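Local coordinates for protein adhesin competence repressor (Streptococcus pyogenes serotype M3, PDB 5JLU) that acts as a zinc-responsive, DNA-binding transcription regulator of the MarR family, at residues 113-116 against 117-120. Sequence-based numbering, arbitrary orientation.
Sequences HHHD and ETLN. With ZN (zinc ion), chain B.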
loop_
_atom_site.group_PDB
_atom_site.type_symbol
_atom_site.label_atom_id
_atom_site.label_comp_id
_atom_site.label_asym_id
_atom_site.label_seq_id
_atom_site.Cartn_x
_atom_site.Cartn_y
_atom_site.Cartn_z
ATOM N N HIS A 113 16.514 3.267 -6.773
ATOM C CA HIS A 113 16.509 4.166 -7.920
ATOM C C HIS A 113 15.070 4.486 -8.283
ATOM O O HIS A 113 14.757 5.637 -8.616
ATOM C CB HIS A 113 17.327 3.574 -9.101
ATOM C CG HIS A 113 17.105 4.293 -10.399
ATOM N ND1 HIS A 113 17.673 5.524 -10.688
ATOM C CD2 HIS A 113 16.322 3.982 -11.454
ATOM C CE1 HIS A 113 17.255 5.928 -11.869
ATOM N NE2 HIS A 113 16.443 5.005 -12.358
ATOM N N HIS A 114 14.181 3.496 -8.207
ATOM C CA HIS A 114 12.725 3.758 -8.357
ATOM C C HIS A 114 12.139 4.723 -7.291
ATOM O O HIS A 114 11.239 5.496 -7.608
ATOM C CB HIS A 114 11.906 2.445 -8.383
ATOM C CG HIS A 114 12.062 1.651 -9.658
ATOM N ND1 HIS A 114 11.227 0.603 -9.992
ATOM C CD2 HIS A 114 12.939 1.774 -10.689
ATOM C CE1 HIS A 114 11.586 0.109 -11.166
ATOM N NE2 HIS A 114 12.620 0.805 -11.612
ATOM N N HIS A 115 12.623 4.659 -6.045
ATOM C CA HIS A 115 12.291 5.655 -5.017
ATOM C C HIS A 115 12.782 7.072 -5.406
ATOM O O HIS A 115 12.042 8.037 -5.199
ATOM C CB HIS A 115 12.697 5.226 -3.586
ATOM C CG HIS A 115 11.680 4.312 -2.986
ATOM N ND1 HIS A 115 10.512 4.781 -2.402
ATOM C CD2 HIS A 115 11.575 2.957 -3.004
ATOM C CE1 HIS A 115 9.740 3.764 -2.087
ATOM N NE2 HIS A 115 10.382 2.646 -2.390
ATOM N N ASP A 116 13.989 7.152 -5.967
ATOM C CA ASP A 116 14.552 8.420 -6.393
ATOM C C ASP A 116 13.698 8.999 -7.500
ATOM O O ASP A 116 13.300 10.154 -7.426
ATOM C CB ASP A 116 16.011 8.300 -6.823
ATOM C CG ASP A 116 16.931 7.986 -5.659
ATOM O OD1 ASP A 116 16.663 8.449 -4.549
ATOM O OD2 ASP A 116 17.933 7.275 -5.836
ATOM N N GLU A 117 13.287 8.186 -8.451
ATOM C CA GLU A 117 12.442 8.727 -9.497
ATOM C C GLU A 117 11.126 9.183 -8.953
ATOM O O GLU A 117 10.638 10.220 -9.396
ATOM C CB GLU A 117 12.261 7.754 -10.661
ATOM C CG GLU A 117 13.593 7.515 -11.403
ATOM C CD GLU A 117 13.560 6.417 -12.494
ATOM O OE1 GLU A 117 12.708 5.473 -12.462
ATOM O OE2 GLU A 117 14.441 6.493 -13.395
ATOM N N THR A 118 10.551 8.462 -7.988
ATOM C CA THR A 118 9.227 8.865 -7.509
ATOM C C THR A 118 9.335 10.219 -6.728
ATOM O O THR A 118 8.371 10.936 -6.676
ATOM C CB THR A 118 8.545 7.829 -6.591
ATOM O OG1 THR A 118 9.339 7.680 -5.414
ATOM C CG2 THR A 118 8.413 6.457 -7.254
ATOM N N LEU A 119 10.448 10.483 -6.051
ATOM C CA LEU A 119 10.704 11.755 -5.431
ATOM C C LEU A 119 10.586 12.934 -6.415
ATOM O O LEU A 119 10.008 13.966 -6.078
ATOM C CB LEU A 119 12.084 11.776 -4.737
ATOM C CG LEU A 119 12.236 10.918 -3.517
ATOM C CD1 LEU A 119 13.650 11.035 -3.004
ATOM C CD2 LEU A 119 11.276 11.362 -2.415
ATOM N N ASN A 120 11.041 12.762 -7.643
ATOM C CA ASN A 120 10.798 13.797 -8.648
ATOM C C ASN A 120 9.367 13.958 -8.988
ATOM O O ASN A 120 8.897 15.054 -9.276
ATOM C CB ASN A 120 11.607 13.517 -9.930
ATOM C CG ASN A 120 13.103 13.381 -9.643
ATOM O OD1 ASN A 120 13.577 13.733 -8.558
ATOM N ND2 ASN A 120 13.829 12.772 -10.556
HETATM ZN ZN ZN B . 9.738 0.735 -1.777
HETATM O O HOH W 1 7.798 1.493 -1.154
HETATM O O HOH W 2 8.901 -1.283 -1.524
HETATM O O HOH W 3 8.930 0.674 -3.634
#
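The imidazole of H113 carries the CG methylene of E117 over one face, a CH-pi contact in which CG lies 4.2 Å from the ring centroid. The ring leans out beside the helix, where the extended E117 side chain reaches it and crosses it. The carboxylate plane is turned 60° from the ring, and OE2 of E117 comes to 2.7 Å from NE2 of H113. The ring of H114 is nearly parallel to the same carboxylate, whose OE1 approaches its CD2 obliquely at 4.1 Å.

On another side of the helix, H115 binds zinc through NE2 at 2.1 Å, and water 1 lies in the ring plane at its edge. H45, H111 and three waters complete the coordination. The other ring nitrogen, ND1, is hydrogen-bonded to D12 of the second subunit, which fixes the rotation of the ring and may make it a stronger metal ligand.

Carbonyl H115 O accepts two bonds from the same face: L119 N at 3.0 Å, the regular helical bond, and T118 OG1 at 2.7 Å. The hydroxyl reaches it because OG1 sits between backbone N and carbonyl carbon (chi1 63°), and it meets the C=O at 119°.

All eight residues lie on helix 105-127. Its H115 face joins helix 41-52 through the zinc shared with H45, while H115, T118 and L119 pack on helix 7-23 of the second subunit, linking the metal site to the dimer interface.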